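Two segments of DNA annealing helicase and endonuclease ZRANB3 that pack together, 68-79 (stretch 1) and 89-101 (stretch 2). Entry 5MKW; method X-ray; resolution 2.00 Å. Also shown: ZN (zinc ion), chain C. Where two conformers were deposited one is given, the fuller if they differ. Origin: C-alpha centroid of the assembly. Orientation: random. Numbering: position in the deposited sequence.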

ATOM      1  N   GLU A  68      -3.190   1.787   9.754  1.00 20.13           N
ATOM      2  CA  GLU A  68      -3.874   1.310   8.605  0.60 18.71           C
ATOM      3  C   GLU A  68      -2.978   1.461   7.358  1.00 18.87           C
ATOM      4  O   GLU A  68      -2.956   0.637   6.478  1.00 17.69           O
ATOM      5  CB  GLU A  68      -5.210   2.130   8.511  0.60 20.29           C
ATOM      6  CG  GLU A  68      -6.218   1.869   9.677  0.60 19.36           C
ATOM      7  CD  GLU A  68      -6.109   2.729  10.996  0.60 20.15           C
ATOM      8  OE1 GLU A  68      -5.009   3.326  11.326  0.60 16.03           O
ATOM      9  OE2 GLU A  68      -7.136   2.663  11.818  0.60 17.34           O
ATOM     10  N   GLY A  69      -2.304   2.610   7.263  1.00 18.95           N
ATOM     11  CA  GLY A  69      -1.372   2.867   6.188  1.00 17.93           C
ATOM     12  C   GLY A  69      -0.183   1.923   6.046  1.00 17.41           C
ATOM     13  O   GLY A  69       0.431   1.878   4.994  1.00 16.53           O
ATOM     14  N   HIS A  70       0.117   1.131   7.069  1.00 17.23           N
ATOM     15  CA  HIS A  70       1.108   0.076   6.930  1.00 17.59           C
ATOM     16  C   HIS A  70       0.627  -1.085   6.114  1.00 16.73           C
ATOM     17  O   HIS A  70       1.441  -1.899   5.649  1.00 17.04           O
ATOM     18  CB  HIS A  70       1.554  -0.471   8.296  1.00 18.83           C
ATOM     19  CG  HIS A  70       2.341   0.489   9.106  1.00 20.26           C
ATOM     20  ND1 HIS A  70       2.168   0.609  10.464  1.00 20.24           N
ATOM     21  CD2 HIS A  70       3.360   1.327   8.769  1.00 20.35           C
ATOM     22  CE1 HIS A  70       3.051   1.471  10.937  1.00 22.49           C
ATOM     23  NE2 HIS A  70       3.804   1.893   9.935  1.00 21.67           N
ATOM     24  N   PHE A  71      -0.685  -1.233   6.019  1.00 16.31           N
ATOM     25  CA  PHE A  71      -1.302  -2.410   5.405  1.00 16.25           C
ATOM     26  C   PHE A  71      -1.854  -2.140   3.985  1.00 16.71           C
ATOM     27  O   PHE A  71      -1.782  -3.019   3.115  1.00 16.61           O
ATOM     28  CB  PHE A  71      -2.402  -2.930   6.343  1.00 16.94           C
ATOM     29  CG  PHE A  71      -1.874  -3.473   7.639  1.00 17.11           C
ATOM     30  CD1 PHE A  71      -1.525  -2.612   8.673  1.00 17.00           C
ATOM     31  CD2 PHE A  71      -1.526  -4.798   7.741  1.00 16.96           C
ATOM     32  CE1 PHE A  71      -0.953  -3.106   9.850  1.00 18.16           C
ATOM     33  CE2 PHE A  71      -0.947  -5.289   8.886  1.00 18.01           C
ATOM     34  CZ  PHE A  71      -0.674  -4.442   9.966  1.00 18.22           C
ATOM     35  N   TRP A  72      -2.489  -0.986   3.777  1.00 16.58           N
ATOM     36  CA  TRP A  72      -3.016  -0.628   2.447  1.00 16.90           C
ATOM     37  C   TRP A  72      -2.894   0.869   2.173  1.00 16.84           C
ATOM     38  O   TRP A  72      -2.835   1.683   3.095  1.00 16.51           O
ATOM     39  CB  TRP A  72      -4.481  -1.106   2.219  1.00 18.08           C
ATOM     40  CG  TRP A  72      -5.495  -0.539   3.106  1.00 18.33           C
ATOM     41  CD1 TRP A  72      -5.875  -1.018   4.322  1.00 20.06           C
ATOM     42  CD2 TRP A  72      -6.311   0.615   2.860  1.00 20.84           C
ATOM     43  NE1 TRP A  72      -6.858  -0.225   4.873  1.00 20.87           N
ATOM     44  CE2 TRP A  72      -7.163   0.770   3.984  1.00 20.89           C
ATOM     45  CE3 TRP A  72      -6.438   1.498   1.791  1.00 23.23           C
ATOM     46  CZ2 TRP A  72      -8.108   1.786   4.082  1.00 23.18           C
ATOM     47  CZ3 TRP A  72      -7.369   2.564   1.906  1.00 24.55           C
ATOM     48  CH2 TRP A  72      -8.218   2.656   3.036  1.00 24.16           C
ATOM     49  N   GLN A  73      -2.868   1.194   0.883  1.00 16.52           N
ATOM     50  CA  GLN A  73      -2.705   2.540   0.352  1.00 19.03           C
ATOM     51  C   GLN A  73      -3.665   2.684  -0.842  1.00 19.69           C
ATOM     52  O   GLN A  73      -3.922   1.698  -1.532  1.00 19.39           O
ATOM     53  CB  GLN A  73      -1.274   2.709  -0.191  1.00 19.02           C
ATOM     54  CG  GLN A  73      -0.188   2.765   0.863  1.00 20.56           C
ATOM     55  CD  GLN A  73      -0.283   4.052   1.674  1.00 24.09           C
ATOM     56  OE1 GLN A  73      -0.608   5.107   1.113  1.00 27.08           O
ATOM     57  NE2 GLN A  73      -0.224   3.940   2.998  1.00 25.10           N
ATOM     58  N   VAL A  74      -4.153   3.912  -1.091  1.00 20.83           N
ATOM     59  CA  VAL A  74      -4.826   4.247  -2.344  0.50 22.04           C
ATOM     60  C   VAL A  74      -3.804   4.592  -3.414  1.00 22.33           C
ATOM     61  O   VAL A  74      -2.830   5.312  -3.142  1.00 21.39           O
ATOM     62  CB  VAL A  74      -5.755   5.458  -2.144  0.50 24.53           C
ATOM     63  CG1 VAL A  74      -6.388   5.889  -3.455  0.50 25.73           C
ATOM     64  CG2 VAL A  74      -6.824   5.102  -1.135  0.50 25.40           C
ATOM     65  N   ASP A  75      -4.017   4.113  -4.631  1.00 22.97           N
ATOM     66  CA  ASP A  75      -3.108   4.450  -5.714  1.00 26.00           C
ATOM     67  C   ASP A  75      -3.886   4.502  -7.019  1.00 26.19           C
ATOM     68  O   ASP A  75      -5.098   4.240  -7.051  1.00 23.28           O
ATOM     69  CB  ASP A  75      -1.977   3.407  -5.780  1.00 28.01           C
ATOM     70  CG  ASP A  75      -0.676   3.945  -6.412  1.00 36.82           C
ATOM     71  OD1 ASP A  75      -0.707   4.957  -7.175  1.00 36.48           O
ATOM     72  OD2 ASP A  75       0.357   3.274  -6.215  1.00 39.54           O
ATOM     73  N   HIS A  76      -3.202   4.857  -8.097  1.00 25.25           N
ATOM     74  CA  HIS A  76      -3.850   5.001  -9.401  1.00 26.46           C
ATOM     75  C   HIS A  76      -4.172   3.657 -10.022  1.00 26.67           C
ATOM     76  O   HIS A  76      -3.382   2.711  -9.927  1.00 27.07           O
ATOM     77  CB  HIS A  76      -2.943   5.750 -10.381  1.00 29.82           C
ATOM     78  CG  HIS A  76      -2.625   7.134  -9.950  1.00 33.20           C
ATOM     79  ND1 HIS A  76      -1.370   7.512  -9.544  1.00 36.98           N
ATOM     80  CD2 HIS A  76      -3.410   8.225  -9.825  1.00 37.36           C
ATOM     81  CE1 HIS A  76      -1.381   8.796  -9.230  1.00 36.92           C
ATOM     82  NE2 HIS A  76      -2.609   9.248  -9.381  1.00 39.99           N
ATOM     83  N   ILE A  77      -5.280   3.594 -10.758  1.00 26.63           N
ATOM     84  CA  ILE A  77      -5.549   2.428 -11.578  1.00 29.99           C
ATOM     85  C   ILE A  77      -4.744   2.509 -12.873  1.00 32.50           C
ATOM     86  O   ILE A  77      -4.092   1.534 -13.245  1.00 33.28           O
ATOM     87  CB  ILE A  77      -7.027   2.286 -11.940  1.00 32.51           C
ATOM     88  CG1 ILE A  77      -7.884   2.098 -10.683  1.00 30.73           C
ATOM     89  CG2 ILE A  77      -7.203   1.132 -12.928  1.00 35.06           C
ATOM     90  CD1 ILE A  77      -9.359   2.349 -10.927  1.00 30.75           C
ATOM     91  N   LYS A  78      -4.768   3.683 -13.517  1.00 31.03           N
ATOM     92  CA  LYS A  78      -3.955   3.965 -14.711  1.00 38.76           C
ATOM     93  C   LYS A  78      -2.918   5.032 -14.367  1.00 38.98           C
ATOM     94  O   LYS A  78      -3.243   6.250 -14.265  1.00 32.74           O
ATOM     95  CB  LYS A  78      -4.825   4.472 -15.862  1.00 39.49           C
ATOM     96  CG  LYS A  78      -6.082   3.641 -16.073  1.00 46.37           C
ATOM     97  CD  LYS A  78      -6.718   3.857 -17.456  1.00 53.26           C
ATOM     98  CE  LYS A  78      -8.218   3.572 -17.448  1.00 60.41           C
ATOM     99  NZ  LYS A  78      -8.624   2.591 -18.499  1.00 64.32           N
ATOM    100  N   PRO A  79      -1.730   4.569 -13.962  1.00 41.98           N
ATOM    101  CA  PRO A  79      -0.678   5.572 -13.782  1.00 46.50           C
ATOM    102  C   PRO A  79      -0.013   5.908 -15.109  1.00 49.78           C
ATOM    103  O   PRO A  79       0.068   5.089 -16.029  1.00 46.03           O
ATOM    104  CB  PRO A  79       0.326   4.897 -12.854  1.00 43.05           C
ATOM    105  CG  PRO A  79       0.122   3.433 -13.075  1.00 42.15           C
ATOM    106  CD  PRO A  79      -1.323   3.236 -13.470  1.00 42.84           C
ATOM    107  N   LEU A  89     -11.708   9.850  -8.488  1.00 34.13           N
ATOM    108  CA  LEU A  89     -12.025   8.641  -7.743  1.00 37.93           C
ATOM    109  C   LEU A  89     -12.129   7.429  -8.679  1.00 36.69           C
ATOM    110  O   LEU A  89     -11.844   6.293  -8.288  1.00 32.36           O
ATOM    111  CB  LEU A  89     -13.323   8.852  -6.969  1.00 40.57           C
ATOM    112  CG  LEU A  89     -13.599   7.821  -5.887  1.00 45.76           C
ATOM    113  CD1 LEU A  89     -12.664   8.070  -4.710  1.00 43.12           C
ATOM    114  CD2 LEU A  89     -15.077   7.890  -5.470  1.00 47.53           C
ATOM    115  N   ASP A  90     -12.568   7.676  -9.905  1.00 33.77           N
ATOM    116  CA  ASP A  90     -12.681   6.621 -10.890  1.00 36.31           C
ATOM    117  C   ASP A  90     -11.335   6.127 -11.423  1.00 32.60           C
ATOM    118  O   ASP A  90     -11.271   5.172 -12.201  1.00 34.23           O
ATOM    119  CB  ASP A  90     -13.576   7.080 -12.053  1.00 46.17           C
ATOM    120  CG  ASP A  90     -12.981   8.265 -12.846  1.00 51.62           C
ATOM    121  OD1 ASP A  90     -11.733   8.363 -13.023  1.00 54.70           O
ATOM    122  OD2 ASP A  90     -13.786   9.088 -13.342  1.00 64.81           O
ATOM    123  N   ASN A  91     -10.260   6.774 -11.016  1.00 28.60           N
ATOM    124  CA  ASN A  91      -8.906   6.278 -11.316  1.00 29.51           C
ATOM    125  C   ASN A  91      -8.135   5.816 -10.070  1.00 25.56           C
ATOM    126  O   ASN A  91      -6.930   5.633 -10.128  1.00 27.38           O
ATOM    127  CB  ASN A  91      -8.070   7.352 -12.038  1.00 26.49           C
ATOM    128  CG  ASN A  91      -6.832   6.783 -12.692  1.00 27.07           C
ATOM    129  OD1 ASN A  91      -6.839   5.657 -13.180  1.00 25.96           O
ATOM    130  ND2 ASN A  91      -5.741   7.546 -12.670  1.00 27.62           N
ATOM    131  N   LEU A  92      -8.848   5.527  -8.990  1.00 24.83           N
ATOM    132  CA  LEU A  92      -8.193   5.107  -7.756  1.00 25.80           C
ATOM    133  C   LEU A  92      -8.569   3.689  -7.292  1.00 23.40           C
ATOM    134  O   LEU A  92      -9.681   3.222  -7.513  1.00 22.22           O
ATOM    135  CB  LEU A  92      -8.512   6.097  -6.660  1.00 26.88           C
ATOM    136  CG  LEU A  92      -8.034   7.531  -6.914  1.00 27.08           C
ATOM    137  CD1 LEU A  92      -8.334   8.415  -5.705  1.00 28.85           C
ATOM    138  CD2 LEU A  92      -6.553   7.575  -7.231  1.00 28.15           C
ATOM    139  N   GLN A  93      -7.655   3.051  -6.573  1.00 20.56           N
ATOM    140  CA  GLN A  93      -7.834   1.696  -6.128  1.00 19.24           C
ATOM    141  C   GLN A  93      -7.030   1.491  -4.850  1.00 21.71           C
ATOM    142  O   GLN A  93      -6.048   2.188  -4.602  1.00 18.62           O
ATOM    143  CB  GLN A  93      -7.421   0.700  -7.205  1.00 20.21           C
ATOM    144  CG  GLN A  93      -5.906   0.578  -7.392  1.00 20.16           C
ATOM    145  CD  GLN A  93      -5.469  -0.329  -8.499  1.00 20.14           C
ATOM    146  OE1 GLN A  93      -4.384  -0.136  -9.123  1.00 22.54           O
ATOM    147  NE2 GLN A  93      -6.354  -1.181  -8.886  1.00 19.89           N
ATOM    148  N   THR A  94      -7.465   0.495  -4.089  1.00 20.04           N
ATOM    149  CA  THR A  94      -6.787  -0.003  -2.931  1.00 18.89           C
ATOM    150  C   THR A  94      -5.730  -0.988  -3.361  1.00 17.57           C
ATOM    151  O   THR A  94      -5.987  -1.922  -4.147  1.00 17.98           O
ATOM    152  CB  THR A  94      -7.815  -0.728  -2.012  1.00 19.15           C
ATOM    153  OG1 THR A  94      -8.869   0.184  -1.652  1.00 18.30           O
ATOM    154  CG2 THR A  94      -7.137  -1.218  -0.770  1.00 18.93           C
ATOM    155  N   LEU A  95      -4.533  -0.771  -2.837  1.00 17.12           N
ATOM    156  CA  LEU A  95      -3.431  -1.727  -2.950  1.00 19.20           C
ATOM    157  C   LEU A  95      -2.952  -2.076  -1.548  1.00 18.39           C
ATOM    158  O   LEU A  95      -2.797  -1.181  -0.694  1.00 18.90           O
ATOM    159  CB  LEU A  95      -2.241  -1.115  -3.722  1.00 20.48           C
ATOM    160  CG  LEU A  95      -2.395  -0.689  -5.182  1.00 22.88           C
ATOM    161  CD1 LEU A  95      -1.063  -0.202  -5.738  1.00 25.39           C
ATOM    162  CD2 LEU A  95      -2.926  -1.817  -6.044  1.00 24.34           C
ATOM    163  N   CYS A  96      -2.629  -3.344  -1.307  1.00 18.35           N
ATOM    164  CA  CYS A  96      -1.885  -3.676  -0.125  1.00 18.84           C
ATOM    165  C   CYS A  96      -0.486  -3.018  -0.238  1.00 18.24           C
ATOM    166  O   CYS A  96      -0.033  -2.584  -1.325  1.00 17.55           O
ATOM    167  CB  CYS A  96      -1.756  -5.210   0.036  1.00 19.25           C
ATOM    168  SG  CYS A  96      -0.613  -5.992  -1.101  1.00 19.63           S
ATOM    169  N   THR A  97       0.209  -2.935   0.888  1.00 17.86           N
ATOM    170  CA  THR A  97       1.484  -2.227   0.892  1.00 17.66           C
ATOM    171  C   THR A  97       2.599  -2.950   0.143  1.00 17.38           C
ATOM    172  O   THR A  97       3.496  -2.318  -0.342  1.00 18.73           O
ATOM    173  CB  THR A  97       1.897  -1.837   2.312  1.00 18.37           C
ATOM    174  OG1 THR A  97       1.603  -2.916   3.216  1.00 17.86           O
ATOM    175  CG2 THR A  97       1.105  -0.567   2.715  1.00 19.19           C
ATOM    176  N   VAL A  98       2.500  -4.261  -0.013  1.00 19.45           N
ATOM    177  CA  VAL A  98       3.465  -5.017  -0.781  1.00 19.51           C
ATOM    178  C   VAL A  98       3.276  -4.715  -2.283  1.00 20.06           C
ATOM    179  O   VAL A  98       4.213  -4.381  -2.987  1.00 17.37           O
ATOM    180  CB  VAL A  98       3.359  -6.528  -0.489  1.00 20.57           C
ATOM    181  CG1 VAL A  98       4.123  -7.351  -1.524  1.00 22.37           C
ATOM    182  CG2 VAL A  98       3.877  -6.842   0.918  1.00 21.28           C
ATOM    183  N   CYS A  99       2.050  -4.747  -2.749  1.00 19.98           N
ATOM    184  CA  CYS A  99       1.798  -4.312  -4.134  1.00 21.07           C
ATOM    185  C   CYS A  99       2.142  -2.831  -4.379  1.00 21.39           C
ATOM    186  O   CYS A  99       2.592  -2.443  -5.453  1.00 20.03           O
ATOM    187  CB  CYS A  99       0.342  -4.557  -4.503  1.00 21.92           C
ATOM    188  SG  CYS A  99      -0.087  -6.328  -4.640  1.00 23.16           S
ATOM    189  N   HIS A 100       1.841  -1.992  -3.414  1.00 20.51           N
ATOM    190  CA  HIS A 100       2.119  -0.589  -3.554  1.00 20.38           C
ATOM    191  C   HIS A 100       3.641  -0.352  -3.684  1.00 22.02           C
ATOM    192  O   HIS A 100       4.077   0.468  -4.475  1.00 18.83           O
ATOM    193  CB  HIS A 100       1.585   0.177  -2.386  1.00 21.58           C
ATOM    194  CG  HIS A 100       1.809   1.637  -2.494  1.00 24.10           C
ATOM    195  ND1 HIS A 100       2.531   2.348  -1.559  1.00 24.60           N
ATOM    196  CD2 HIS A 100       1.318   2.543  -3.367  1.00 24.55           C
ATOM    197  CE1 HIS A 100       2.442   3.631  -1.836  1.00 26.49           C
ATOM    198  NE2 HIS A 100       1.826   3.761  -2.997  1.00 24.21           N
ATOM    199  N   LYS A 101       4.424  -1.038  -2.855  1.00 22.40           N
ATOM    200  CA  LYS A 101       5.881  -0.937  -2.940  1.00 25.38           C
ATOM    201  C   LYS A 101       6.516  -1.494  -4.235  1.00 26.38           C
ATOM    202  O   LYS A 101       7.468  -0.888  -4.755  1.00 24.64           O
ATOM    203  CB  LYS A 101       6.504  -1.595  -1.725  1.00 27.84           C
ATOM    204  CG  LYS A 101       6.357  -0.724  -0.503  1.00 29.52           C
ATOM    205  CD  LYS A 101       6.972  -1.380   0.690  1.00 30.62           C
ATOM    206  CE  LYS A 101       6.410  -0.768   1.946  1.00 30.95           C
ATOM    207  NZ  LYS A 101       6.886   0.616   2.115  1.00 32.88           N
TER
HETATM  208 ZN    ZN C 201      -1.724  -6.675  -3.063  1.00 21.72          ZN

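How do the two backbones meet? Strand 72-76 runs antiparallel to strand 92-96, their N-to-C directions 141° apart, and the pairing is a regular ladder. Gln 73 N donates to Leu 95 O (2.9 Å) and Leu 95 N returns the bond to Gln 73 O (2.9 Å); two residues on, Asp 75 N reaches Gln 93 O (2.8 Å) and Gln 93 N reaches Asp 75 O (2.9 Å). Between these pairs, Val 74 faces Thr 94 without backbone hydrogen bonds. Beyond the strands the ladder gains a rung at each end: Ile 77 N donates to Asn 91 O (2.7 Å), and Thr 97 N to Phe 71 O (3.0 Å).

What closes the two ends? At one, the buried side chain of Asn 91 imitates a further piece of backbone: its OD1 accepts from Lys 78 N (2.9 Å) while its ND2 donates to Lys 78 O (3.2 Å). An amide suits this place because it offers both an acceptor and a donor. At the other end Thr 97, whose CA-to-CB bond points toward stretch 1, donates from OG1 to His 70 O at 2.6 Å.

How are the side chains divided between the faces of the sheet? Val 74 and Thr 94 share one face, where Val 74 CG1 packs 3.9 Å from Leu 92 CB and the Trp 72 ring lies obliquely to Thr 94, CE3 to CG2 at 3.8 Å. Gln 73, Asp 75, Gln 93 and Leu 95 share the other. There Asp 75 CB rests 3.7 Å from Leu 95 CD1, and the helix beginning at Thr 97 brings in His 100. Gln 73 CG sits over one face of that imidazole, 4.0 Å from the centroid of the His 100 ring, while Asp 75 OD2 approaches the ring edge, 3.1 Å from His 100 CD2. Gln 73 can serve two roles: its methylenes cover the ring, and its NE2 donates to Gly 69 O (2.9 Å).

What fixes the turn from strand into helix? Cys 96 ends the strand and caps the helix, its SG accepting from Cys 99 N at 3.4 Å. The same Cys 96 SG binds ZN at 2.4 Å and Cys 99 SG binds it at 2.3 Å, with two further ligands elsewhere in the structure. Altogether the contact buries 911 Å², counting both sides.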